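Long-range contacts in oxidoreductase, zinc-binding dehydrogenase family (Myxococcus xanthus, PDB 5K1S), which acts as a zinc-containing medium-chain reductase in an alternative de novo route to isovaleryl coenzyme A in Myxococcus xanthus: residues Y58-N63 with L77-A82; L104-C109 with G305-T310; D126-G131 with V143-G148; T163-T168 with A312-A317. All blocks are in the same frame, centred on the assembly; numbering follows the deposited sequence.

Contact 1 (Y58-N63 with L77-A82); sequences YHDVIN and LGHEAA. With ZN (zinc ion), chain F.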
loop_
_atom_site.group_PDB
_atom_site.type_symbol
_atom_site.label_atom_id
_atom_site.label_comp_id
_atom_site.label_asym_id
_atom_site.label_seq_id
_atom_site.Cartn_x
_atom_site.Cartn_y
_atom_site.Cartn_z
ATOM N N TYR A 58 9.631 -3.817 -23.246
ATOM C CA TYR A 58 8.293 -4.005 -23.799
ATOM C C TYR A 58 7.506 -2.702 -23.799
ATOM O O TYR A 58 6.615 -2.511 -24.634
ATOM C CB TYR A 58 7.532 -5.074 -23.015
ATOM C CG TYR A 58 6.164 -5.367 -23.589
ATOM C CD1 TYR A 58 6.011 -6.243 -24.655
ATOM C CD2 TYR A 58 5.028 -4.760 -23.071
ATOM C CE1 TYR A 58 4.765 -6.510 -25.186
ATOM C CE2 TYR A 58 3.776 -5.023 -23.597
ATOM C CZ TYR A 58 3.651 -5.899 -24.654
ATOM O OH TYR A 58 2.407 -6.165 -25.182
ATOM N N HIS A 59 7.816 -1.803 -22.863
ATOM C CA HIS A 59 7.294 -0.442 -22.922
ATOM C C HIS A 59 7.457 0.142 -24.321
ATOM O O HIS A 59 6.568 0.841 -24.820
ATOM C CB HIS A 59 8.022 0.413 -21.882
ATOM C CG HIS A 59 7.468 1.795 -21.720
ATOM N ND1 HIS A 59 6.407 2.078 -20.888
ATOM C CD2 HIS A 59 7.843 2.977 -22.266
ATOM C CE1 HIS A 59 6.147 3.372 -20.932
ATOM N NE2 HIS A 59 7.006 3.940 -21.761
ATOM N N ASP A 60 8.589 -0.147 -24.974
ATOM C CA ASP A 60 8.828 0.360 -26.323
ATOM C C ASP A 60 7.819 -0.203 -27.314
ATOM O O ASP A 60 7.424 0.481 -28.264
ATOM C CB ASP A 60 10.250 0.016 -26.772
ATOM C CG ASP A 60 11.312 0.625 -25.877
ATOM O OD1 ASP A 60 11.046 1.678 -25.258
ATOM O OD2 ASP A 60 12.417 0.049 -25.798
ATOM N N VAL A 61 7.409 -1.459 -27.124
ATOM C CA VAL A 61 6.388 -2.049 -27.986
ATOM C C VAL A 61 5.097 -1.250 -27.883
ATOM O O VAL A 61 4.519 -0.831 -28.893
ATOM C CB VAL A 61 6.163 -3.528 -27.618
ATOM C CG1 VAL A 61 5.021 -4.122 -28.437
ATOM C CG2 VAL A 61 7.440 -4.330 -27.822
ATOM N N ILE A 62 4.624 -1.034 -26.654
ATOM C CA ILE A 62 3.404 -0.261 -26.446
ATOM C C ILE A 62 3.542 1.108 -27.096
ATOM O O ILE A 62 2.636 1.583 -27.792
ATOM C CB ILE A 62 3.095 -0.143 -24.942
ATOM C CG1 ILE A 62 3.022 -1.530 -24.290
ATOM C CG2 ILE A 62 1.783 0.596 -24.723
ATOM C CD1 ILE A 62 2.977 -1.496 -22.778
ATOM N N ASN A 63 4.690 1.752 -26.890
ATOM C CA ASN A 63 4.946 3.053 -27.498
ATOM C C ASN A 63 4.830 2.978 -29.015
ATOM O O ASN A 63 4.197 3.835 -29.644
ATOM C CB ASN A 63 6.335 3.543 -27.079
ATOM C CG ASN A 63 6.582 4.998 -27.430
ATOM O OD1 ASN A 63 5.655 5.746 -27.734
ATOM N ND2 ASN A 63 7.840 5.406 -27.375
ATOM N N LEU A 77 12.413 5.989 -30.541
ATOM C CA LEU A 77 11.985 5.326 -29.321
ATOM C C LEU A 77 13.191 4.896 -28.489
ATOM O O LEU A 77 14.341 4.965 -28.928
ATOM C CB LEU A 77 11.111 4.115 -29.654
ATOM C CG LEU A 77 10.050 4.312 -30.741
ATOM C CD1 LEU A 77 9.131 3.098 -30.805
ATOM C CD2 LEU A 77 9.242 5.588 -30.525
ATOM N N GLY A 78 12.910 4.449 -27.269
ATOM C CA GLY A 78 13.932 3.885 -26.408
ATOM C C GLY A 78 14.234 4.741 -25.199
ATOM O O GLY A 78 14.543 5.930 -25.333
ATOM N N HIS A 79 14.156 4.147 -24.009
ATOM C CA HIS A 79 14.436 4.848 -22.764
ATOM C C HIS A 79 15.546 4.198 -21.950
ATOM O O HIS A 79 15.829 4.659 -20.837
ATOM C CB HIS A 79 13.164 4.938 -21.908
ATOM C CG HIS A 79 12.651 3.613 -21.435
ATOM N ND1 HIS A 79 11.467 3.071 -21.885
ATOM C CD2 HIS A 79 13.158 2.725 -20.547
ATOM C CE1 HIS A 79 11.267 1.906 -21.297
ATOM N NE2 HIS A 79 12.280 1.671 -20.482
ATOM N N GLU A 80 16.187 3.153 -22.470
ATOM C CA GLU A 80 17.138 2.358 -21.705
ATOM C C GLU A 80 18.512 2.436 -22.360
ATOM O O GLU A 80 19.092 1.412 -22.731
ATOM C CB GLU A 80 16.642 0.912 -21.617
ATOM C CG GLU A 80 16.920 0.225 -20.292
ATOM C CD GLU A 80 16.248 -1.137 -20.204
ATOM O OE1 GLU A 80 15.510 -1.498 -21.146
ATOM O OE2 GLU A 80 16.449 -1.847 -19.196
ATOM N N ALA A 81 19.043 3.647 -22.491
ATOM C CA ALA A 81 20.239 3.905 -23.278
ATOM C C ALA A 81 21.445 4.127 -22.374
ATOM O O ALA A 81 21.335 4.736 -21.306
ATOM C CB ALA A 81 20.040 5.123 -24.180
ATOM N N ALA A 82 22.595 3.626 -22.816
ATOM C CA ALA A 82 23.871 3.834 -22.145
ATOM C C ALA A 82 24.867 4.330 -23.179
ATOM O O ALA A 82 24.992 3.738 -24.255
ATOM C CB ALA A 82 24.374 2.544 -21.489
HETATM ZN ZN ZN F . 11.514 0.124 -19.445
HETATM O O HOH W 1 14.000 1.248 -24.023
#
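His59 and His79 meet beside a zinc site of the Cys-His-Cys kind, which matches the catalytic zinc of medium-chain dehydrogenases; the run Gly78-His79-Glu80 is the Gly-His-Glu signature of that family. His79 NE2 lies 2.0 Å from the zinc ion, whose other protein ligands are Cys57 and Cys166. CG of His79 sits between its backbone N and carbonyl carbon (chi1 65°), and the ring runs from there to the metal. From the short helix 58-64, His59 comes up to it at about a right angle: His59 CB lies at the ring edge, 3.6 Å from His79 CE1, and the two imidazole planes are turned 71° apart. The far nitrogen of His59, NE2, is hydrogen-bonded to Glu132. The next residue, Asp60, sends its carboxylate toward the loop. Asp60 OD1 lies 3.8 Å from Gly78 CA, while OD2 accepts from the backbone N of Cys57 and from a water 2.7 Å from Asp60 OD2. That water in turn accepts from His79 N at 2.9 Å and rests over the centre of one face of the His79 ring. Asn63 ND2 lies 3.5 Å from Leu77 CD2 and also donates to Gly131 O, while Asn63 OD1 is hydrogen-bonded to Thr71 OG1. No direct hydrogen bond crosses between the segments; the metal bond and the contact with His59 CB hold the His79 ring, the water ties the His79 backbone to Asp60, and the nearby carboxylate of Asp60 would probably polarise the imidazole.

Contact 2 (L104-C109 with G305-T310); sequences LQRMSC and GAYATT. With ZN (zinc ion), chain E.
Leu104 makes van der Waals contact with Thr309 and Thr310 through its branched end. Leu104 CD2 lies 3.4 Å from Thr310 O and is also close to the carbonyl oxygen of Thr309, while the same methyl comes within 4.2 Å of Thr309 CG2. An alanine here would lack both methyls and would probably open a gap against the carbonyls of Thr309 and Thr310. Polar contacts run through one water, which donates to Gln105 OE1 and to Thr309 O, each at 2.9 Å from the water, and accepts from Arg106 N. The Gln105 chain bends at chi2 (127°), which brings CD close to Thr309, and OE1 approaches Ala308 CA to 3.5 Å. The two loops belong to different parts of the fold: 104-109 follows strand 100-103 of the GroES-like domain and leads into the lobe of the second zinc, whereas 305-310 follows strand 302-305, an outermost strand of the parallel Rossmann sheet within this chain, where Gly305 makes backbone hydrogen bonds to the second subunit. A looser van der Waals contact is made by Arg106 CD, 4.2 Å from Tyr307 CE2, the two side chains crossing at about a right angle. The Arg106 guanidinium is held by Asn120 O, and Tyr307 N by Glu300 of the second subunit. At the end of segment 104-109, Cys109 SG binds the second zinc at 2.3 Å, alongside Cys112, Cys115 and Cys123.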
loop_
_atom_site.group_PDB
_atom_site.type_symbol
_atom_site.label_atom_id
_atom_site.label_comp_id
_atom_site.label_asym_id
_atom_site.label_seq_id
_atom_site.Cartn_x
_atom_site.Cartn_y
_atom_site.Cartn_z
ATOM N N LEU A 104 17.580 7.419 -17.458
ATOM C CA LEU A 104 16.428 6.937 -16.716
ATOM C C LEU A 104 15.272 6.683 -17.681
ATOM O O LEU A 104 15.400 6.821 -18.901
ATOM C CB LEU A 104 16.021 7.945 -15.641
ATOM C CG LEU A 104 16.924 8.097 -14.416
ATOM C CD1 LEU A 104 16.497 9.303 -13.602
ATOM C CD2 LEU A 104 16.884 6.849 -13.558
ATOM N N GLN A 105 14.120 6.308 -17.129
ATOM C CA GLN A 105 12.924 6.157 -17.947
ATOM C C GLN A 105 12.262 7.507 -18.199
ATOM O O GLN A 105 11.949 7.849 -19.345
ATOM C CB GLN A 105 11.948 5.195 -17.270
ATOM C CG GLN A 105 12.500 3.781 -17.099
ATOM C CD GLN A 105 12.404 3.265 -15.673
ATOM O OE1 GLN A 105 12.059 4.001 -14.751
ATOM N NE2 GLN A 105 12.714 1.989 -15.489
ATOM N N ARG A 106 12.055 8.289 -17.142
ATOM C CA ARG A 106 11.364 9.566 -17.228
ATOM C C ARG A 106 12.146 10.628 -16.468
ATOM O O ARG A 106 13.036 10.329 -15.669
ATOM C CB ARG A 106 9.939 9.468 -16.667
ATOM C CG ARG A 106 9.890 9.049 -15.204
ATOM C CD ARG A 106 8.472 9.017 -14.666
ATOM N NE ARG A 106 7.883 10.349 -14.551
ATOM C CZ ARG A 106 8.162 11.211 -13.579
ATOM N NH1 ARG A 106 9.036 10.894 -12.633
ATOM N NH2 ARG A 106 7.572 12.397 -13.552
ATOM N N MET A 107 11.789 11.883 -16.721
ATOM C CA MET A 107 12.435 13.014 -16.080
ATOM C C MET A 107 11.735 13.360 -14.769
ATOM O O MET A 107 10.756 12.728 -14.364
ATOM C CB MET A 107 12.448 14.221 -17.021
ATOM C CG MET A 107 13.478 14.137 -18.134
ATOM S SD MET A 107 15.156 13.905 -17.516
ATOM C CE MET A 107 15.362 15.370 -16.504
ATOM N N SER A 108 12.255 14.386 -14.098
ATOM C CA SER A 108 11.719 14.846 -12.823
ATOM C C SER A 108 12.224 16.263 -12.600
ATOM O O SER A 108 13.424 16.519 -12.741
ATOM C CB SER A 108 12.153 13.920 -11.681
ATOM O OG SER A 108 11.669 14.382 -10.434
ATOM N N CYS A 109 11.315 17.180 -12.259
ATOM C CA CYS A 109 11.686 18.591 -12.193
ATOM C C CYS A 109 12.724 18.839 -11.105
ATOM O O CYS A 109 13.719 19.538 -11.327
ATOM C CB CYS A 109 10.444 19.453 -11.966
ATOM S SG CYS A 109 9.775 19.406 -10.288
ATOM N N GLY A 305 2.795 0.614 -3.526
ATOM C CA GLY A 305 3.125 0.720 -4.931
ATOM C C GLY A 305 4.521 1.283 -5.143
ATOM O O GLY A 305 5.002 2.110 -4.374
ATOM N N ALA A 306 5.174 0.809 -6.202
ATOM C CA ALA A 306 6.504 1.269 -6.582
ATOM C C ALA A 306 6.524 1.524 -8.080
ATOM O O ALA A 306 6.112 0.660 -8.862
ATOM C CB ALA A 306 7.578 0.245 -6.203
ATOM N N TYR A 307 7.005 2.699 -8.477
ATOM C CA TYR A 307 6.948 3.125 -9.868
ATOM C C TYR A 307 8.223 3.865 -10.245
ATOM O O TYR A 307 8.740 4.667 -9.464
ATOM C CB TYR A 307 5.725 4.022 -10.107
ATOM C CG TYR A 307 5.585 4.531 -11.527
ATOM C CD1 TYR A 307 5.264 3.669 -12.566
ATOM C CD2 TYR A 307 5.757 5.878 -11.823
ATOM C CE1 TYR A 307 5.131 4.129 -13.862
ATOM C CE2 TYR A 307 5.624 6.350 -13.117
ATOM C CZ TYR A 307 5.310 5.472 -14.134
ATOM O OH TYR A 307 5.177 5.938 -15.424
ATOM N N ALA A 308 8.728 3.579 -11.444
ATOM C CA ALA A 308 9.847 4.321 -12.017
ATOM C C ALA A 308 11.124 4.162 -11.198
ATOM O O ALA A 308 11.159 3.412 -10.219
ATOM C CB ALA A 308 9.486 5.802 -12.142
ATOM N N THR A 309 12.177 4.871 -11.602
ATOM C CA THR A 309 13.474 4.809 -10.947
ATOM C C THR A 309 14.035 6.220 -10.837
ATOM O O THR A 309 13.830 7.046 -11.731
ATOM C CB THR A 309 14.452 3.912 -11.725
ATOM O OG1 THR A 309 13.866 2.621 -11.925
ATOM C CG2 THR A 309 15.768 3.756 -10.971
ATOM N N THR A 310 14.738 6.491 -9.743
ATOM C CA THR A 310 15.318 7.803 -9.500
ATOM C C THR A 310 16.781 7.832 -9.931
ATOM O O THR A 310 17.406 6.803 -10.197
ATOM C CB THR A 310 15.201 8.188 -8.021
ATOM O OG1 THR A 310 16.001 7.302 -7.228
ATOM C CG2 THR A 310 13.755 8.119 -7.560
HETATM ZN ZN ZN E . 8.995 17.483 -9.241
HETATM O O HOH W 2 12.769 6.777 -14.373
#

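Contact 3 (D126-G131 with V143-G148); sequences DNRFFG and VAPVGG
Phe130 turns the edge of its ring against Ala144 and Val143, so that the loop 126-131, which leads away from the four-cysteine zinc lobe, packs against strand 141-145 of the GroES-like domain. With CG anti to the carbonyl carbon (chi1 -73°), the ring is directed at the strand. Its CE2 lies 3.9 Å from Ala144 CB, which is near the ring plane, as is the carbonyl oxygen of Val143. Two other rim atoms are approached obliquely: Phe130 CZ is 4.3 Å from Pro145 CD at the end of the strand, and Phe130 CE1 is 4.0 Å from Gly148 O, beyond the 3-10 turn. Gly148 has no side chain, and a CB there would crowd Phe130 CE1. An alanine in place of Phe130 would probably leave the methyl of Ala144 without its aromatic partner and a gap between loop and strand. Behind the contact, strand 46-56 flanks Val143 and Ala144, while the backbone of Phe130 pairs with that of Gln105. Arg128 takes a different course, bent at chi2 and chi3, and crosses Pro145 obliquely; its NH2 stands 3.7 Å from Pro145 CG. The base of this side chain is fixed from within its own loop. Arg128 N donates to Asp126 OD1 at 3.3 Å, with an angle of 168° at the hydrogen, forming an Asx turn. The charges pair as well: Asp126 OD2 lies 3.2 Å from Arg128 NH1, well out of the guanidinium plane.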
loop_
_atom_site.group_PDB
_atom_site.type_symbol
_atom_site.label_atom_id
_atom_site.label_comp_id
_atom_site.label_asym_id
_atom_site.label_seq_id
_atom_site.Cartn_x
_atom_site.Cartn_y
_atom_site.Cartn_z
ATOM N N ASP A 126 7.290 17.619 -14.416
ATOM C CA ASP A 126 8.137 17.151 -15.515
ATOM C C ASP A 126 8.013 15.633 -15.573
ATOM O O ASP A 126 8.669 14.923 -14.807
ATOM C CB ASP A 126 9.588 17.579 -15.329
ATOM C CG ASP A 126 10.456 17.238 -16.531
ATOM O OD1 ASP A 126 9.998 16.473 -17.405
ATOM O OD2 ASP A 126 11.600 17.734 -16.603
ATOM N N ASN A 127 7.172 15.143 -16.488
ATOM C CA ASN A 127 6.959 13.710 -16.667
ATOM C C ASN A 127 7.425 13.233 -18.038
ATOM O O ASN A 127 6.935 12.215 -18.536
ATOM C CB ASN A 127 5.485 13.363 -16.457
ATOM C CG ASN A 127 4.562 14.169 -17.350
ATOM O OD1 ASN A 127 5.012 14.869 -18.260
ATOM N ND2 ASN A 127 3.263 14.072 -17.098
ATOM N N ARG A 128 8.368 13.941 -18.654
ATOM C CA ARG A 128 8.861 13.556 -19.969
ATOM C C ARG A 128 9.610 12.231 -19.897
ATOM O O ARG A 128 10.452 12.023 -19.019
ATOM C CB ARG A 128 9.768 14.649 -20.528
ATOM C CG ARG A 128 9.019 15.884 -21.008
ATOM C CD ARG A 128 9.729 17.159 -20.587
ATOM N NE ARG A 128 11.154 17.116 -20.897
ATOM C CZ ARG A 128 12.051 17.967 -20.412
ATOM N NH1 ARG A 128 11.679 18.935 -19.584
ATOM N NH2 ARG A 128 13.328 17.848 -20.751
ATOM N N PHE A 129 9.298 11.342 -20.830
ATOM C CA PHE A 129 9.954 10.051 -20.953
ATOM C C PHE A 129 10.953 10.075 -22.101
ATOM O O PHE A 129 10.762 10.770 -23.102
ATOM C CB PHE A 129 8.927 8.940 -21.197
ATOM C CG PHE A 129 8.344 8.353 -19.942
ATOM C CD1 PHE A 129 7.370 9.028 -19.229
ATOM C CD2 PHE A 129 8.757 7.110 -19.490
ATOM C CE1 PHE A 129 6.826 8.478 -18.077
ATOM C CE2 PHE A 129 8.218 6.556 -18.342
ATOM C CZ PHE A 129 7.251 7.239 -17.636
ATOM N N PHE A 130 12.028 9.307 -21.948
ATOM C CA PHE A 130 12.933 9.077 -23.063
ATOM C C PHE A 130 12.273 8.145 -24.071
ATOM O O PHE A 130 11.671 7.133 -23.705
ATOM C CB PHE A 130 14.252 8.486 -22.572
ATOM C CG PHE A 130 15.125 9.471 -21.854
ATOM C CD1 PHE A 130 15.000 9.665 -20.489
ATOM C CD2 PHE A 130 16.075 10.205 -22.545
ATOM C CE1 PHE A 130 15.803 10.574 -19.830
ATOM C CE2 PHE A 130 16.877 11.119 -21.890
ATOM C CZ PHE A 130 16.742 11.302 -20.532
ATOM N N GLY A 131 12.379 8.497 -25.350
ATOM C CA GLY A 131 11.692 7.758 -26.387
ATOM C C GLY A 131 10.255 8.169 -26.603
ATOM O O GLY A 131 9.553 7.525 -27.394
ATOM N N VAL A 143 20.282 13.661 -26.853
ATOM C CA VAL A 143 20.445 14.683 -25.826
ATOM C C VAL A 143 19.725 14.220 -24.570
ATOM O O VAL A 143 18.692 13.548 -24.629
ATOM C CB VAL A 143 19.926 16.049 -26.320
ATOM C CG1 VAL A 143 19.761 17.030 -25.162
ATOM C CG2 VAL A 143 20.883 16.620 -27.350
ATOM N N ALA A 144 20.276 14.585 -23.419
ATOM C CA ALA A 144 19.718 14.162 -22.144
ATOM C C ALA A 144 19.932 15.240 -21.090
ATOM O O ALA A 144 21.076 15.644 -20.848
ATOM C CB ALA A 144 20.360 12.852 -21.688
ATOM N N PRO A 145 18.876 15.737 -20.445
ATOM C CA PRO A 145 19.085 16.604 -19.281
ATOM C C PRO A 145 19.885 15.863 -18.222
ATOM O O PRO A 145 19.677 14.673 -17.983
ATOM C CB PRO A 145 17.660 16.916 -18.804
ATOM C CG PRO A 145 16.787 16.651 -19.983
ATOM C CD PRO A 145 17.445 15.544 -20.738
ATOM N N VAL A 146 20.823 16.573 -17.592
ATOM C CA VAL A 146 21.677 15.920 -16.604
ATOM C C VAL A 146 20.835 15.282 -15.508
ATOM O O VAL A 146 21.250 14.294 -14.891
ATOM C CB VAL A 146 22.701 16.919 -16.028
ATOM C CG1 VAL A 146 23.650 17.392 -17.126
ATOM C CG2 VAL A 146 21.999 18.101 -15.369
ATOM N N GLY A 147 19.639 15.815 -15.261
ATOM C CA GLY A 147 18.773 15.276 -14.230
ATOM C C GLY A 147 18.255 13.879 -14.506
ATOM O O GLY A 147 17.740 13.241 -13.581
ATOM N N GLY A 148 18.380 13.391 -15.738
ATOM C CA GLY A 148 17.892 12.069 -16.079
ATOM C C GLY A 148 18.981 11.075 -16.435
ATOM O O GLY A 148 18.722 10.106 -17.156
#

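Contact 4 (T163-T168 with A312-A317); sequences TVCCTT and AELDEA. With ZN (zinc ion), chain F.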
loop_
_atom_site.group_PDB
_atom_site.type_symbol
_atom_site.label_atom_id
_atom_site.label_comp_id
_atom_site.label_asym_id
_atom_site.label_seq_id
_atom_site.Cartn_x
_atom_site.Cartn_y
_atom_site.Cartn_z
ATOM N N THR A 163 20.632 -2.214 -19.783
ATOM C CA THR A 163 19.449 -2.944 -19.340
ATOM C C THR A 163 19.303 -2.907 -17.822
ATOM O O THR A 163 18.571 -3.724 -17.256
ATOM C CB THR A 163 19.492 -4.395 -19.827
ATOM O OG1 THR A 163 20.649 -5.052 -19.292
ATOM C CG2 THR A 163 19.541 -4.446 -21.350
ATOM N N VAL A 164 19.972 -1.969 -17.154
ATOM C CA VAL A 164 19.979 -1.939 -15.697
ATOM C C VAL A 164 18.763 -1.191 -15.164
ATOM O O VAL A 164 18.162 -1.595 -14.163
ATOM C CB VAL A 164 21.293 -1.305 -15.198
ATOM C CG1 VAL A 164 21.308 -1.195 -13.681
ATOM C CG2 VAL A 164 22.480 -2.116 -15.679
ATOM N N CYS A 165 18.379 -0.093 -15.820
ATOM C CA CYS A 165 17.349 0.783 -15.270
ATOM C C CYS A 165 16.033 0.039 -15.078
ATOM O O CYS A 165 15.430 0.090 -14.001
ATOM C CB CYS A 165 17.155 1.995 -16.180
ATOM S SG CYS A 165 16.186 3.329 -15.433
ATOM N N CYS A 166 15.572 -0.660 -16.111
ATOM C CA CYS A 166 14.265 -1.306 -16.081
ATOM C C CYS A 166 14.284 -2.673 -15.413
ATOM O O CYS A 166 13.273 -3.381 -15.464
ATOM C CB CYS A 166 13.718 -1.436 -17.502
ATOM S SG CYS A 166 13.564 0.142 -18.338
ATOM N N THR A 167 15.397 -3.060 -14.793
ATOM C CA THR A 167 15.461 -4.317 -14.056
ATOM C C THR A 167 16.050 -4.081 -12.672
ATOM O O THR A 167 15.314 -4.012 -11.682
ATOM C CB THR A 167 16.288 -5.352 -14.821
ATOM O OG1 THR A 167 17.593 -4.825 -15.083
ATOM C CG2 THR A 167 15.610 -5.706 -16.136
ATOM N N THR A 168 17.375 -3.950 -12.591
ATOM C CA THR A 168 18.011 -3.685 -11.305
ATOM C C THR A 168 17.632 -2.310 -10.770
ATOM O O THR A 168 17.507 -2.135 -9.554
ATOM C CB THR A 168 19.528 -3.804 -11.435
ATOM O OG1 THR A 168 19.865 -5.085 -11.982
ATOM C CG2 THR A 168 20.201 -3.644 -10.076
ATOM N N ALA A 312 19.316 8.569 -8.113
ATOM C CA ALA A 312 20.148 7.912 -7.111
ATOM C C ALA A 312 20.036 6.398 -7.206
ATOM O O ALA A 312 21.041 5.686 -7.092
ATOM C CB ALA A 312 19.758 8.390 -5.713
ATOM N N GLU A 313 18.820 5.886 -7.410
ATOM C CA GLU A 313 18.628 4.442 -7.488
ATOM C C GLU A 313 19.360 3.853 -8.687
ATOM O O GLU A 313 19.930 2.759 -8.600
ATOM C CB GLU A 313 17.138 4.119 -7.561
ATOM C CG GLU A 313 16.366 4.499 -6.309
ATOM C CD GLU A 313 14.884 4.675 -6.568
ATOM O OE1 GLU A 313 14.458 4.537 -7.733
ATOM O OE2 GLU A 313 14.145 4.961 -5.606
ATOM N N LEU A 314 19.350 4.557 -9.821
ATOM C CA LEU A 314 20.064 4.063 -10.992
ATOM C C LEU A 314 21.568 4.067 -10.756
ATOM O O LEU A 314 22.259 3.105 -11.119
ATOM C CB LEU A 314 19.711 4.900 -12.222
ATOM C CG LEU A 314 20.441 4.511 -13.514
ATOM C CD1 LEU A 314 20.197 3.048 -13.866
ATOM C CD2 LEU A 314 20.022 5.411 -14.667
ATOM N N ASP A 315 22.099 5.137 -10.157
ATOM C CA ASP A 315 23.513 5.149 -9.797
ATOM C C ASP A 315 23.859 3.949 -8.928
ATOM O O ASP A 315 24.899 3.309 -9.125
ATOM C CB ASP A 315 23.867 6.451 -9.073
ATOM C CG ASP A 315 23.920 7.648 -10.007
ATOM O OD1 ASP A 315 24.215 7.465 -11.208
ATOM O OD2 ASP A 315 23.672 8.778 -9.537
ATOM N N GLU A 316 22.995 3.626 -7.963
ATOM C CA GLU A 316 23.235 2.469 -7.108
ATOM C C GLU A 316 23.063 1.167 -7.881
ATOM O O GLU A 316 23.866 0.238 -7.729
ATOM C CB GLU A 316 22.291 2.511 -5.905
ATOM C CG GLU A 316 22.466 1.359 -4.928
ATOM C CD GLU A 316 23.839 1.339 -4.282
ATOM O OE1 GLU A 316 24.599 2.317 -4.455
ATOM O OE2 GLU A 316 24.158 0.342 -3.601
ATOM N N ALA A 317 22.021 1.078 -8.709
ATOM C CA ALA A 317 21.802 -0.127 -9.502
ATOM C C ALA A 317 22.979 -0.385 -10.434
ATOM O O ALA A 317 23.482 -1.511 -10.523
ATOM C CB ALA A 317 20.504 0.000 -10.298
HETATM ZN ZN ZN F . 11.514 0.124 -19.445
#
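Leu314 reaches onto Val164 and Cys165 from helix 311-323, which follows the last strand, 302-305, of the Rossmann sheet and here meets the start of helix 165-178, the carrier of the zinc ligand Cys166. The course of its side chain carries much of the contact. From CB, the chain leads to CG, anti to the backbone N (chi1 178°), and there it forks. One methyl, CD1, lands beside the facing backbone, 3.9 Å from Cys165 CA and 4.0 Å from Cys165 CB, with Val164 CG1 a little farther off. The other, CD2, packs on Leu104 of the neighbouring loop. One turn on, Ala317 has only a CB to offer, and that methyl meets two branches of the facing segment: Val164 CG1 and Thr168 CG2 each lie 3.7 Å from Ala317 CB. A methyl this small lets the segments approach closely, the CA atoms of Thr168 and Ala317 being 5.5 Å apart. Thr168 turns CG2 to the contact while its OG1 is hydrogen-bonded to Ser199, so that the apolar and polar branches serve different neighbours. No hydrogen bond crosses between the segments. Between Cys165 and Thr168 the helix opens into a wider pi-type turn, in which Cys166 directs SG to the zinc at 2.3 Å. Thr167 OG1, also hydrogen-bonded to Gln328 NE2, ties the turn back to the preceding loop by donating to Thr163 O at 2.6 Å, in the carbonyl plane.

Along the chain, contact 1 closes first; contact 3 is nested inside the loop that contact 2 closes, contact 4 opens after contact 3 has closed, and the segments of contacts 2 and 4 alternate. Their centres lie about 7 to 15 Å from the centre of the chain, contact 4 innermost, and about 10 to 15 Å from one another. Contacts 1 and 3 reach the same mixed sheet, through strands 80-88 and 141-145, and both belong to the GroES-like domain. Contacts 2 and 4 instead involve the segments after strand 302-305 of the Rossmann sheet. Contacts 1 and 4 share one zinc ion, whereas contact 2 holds a ligand of the other, consistent with the first zinc lying close to the junction of the two domains.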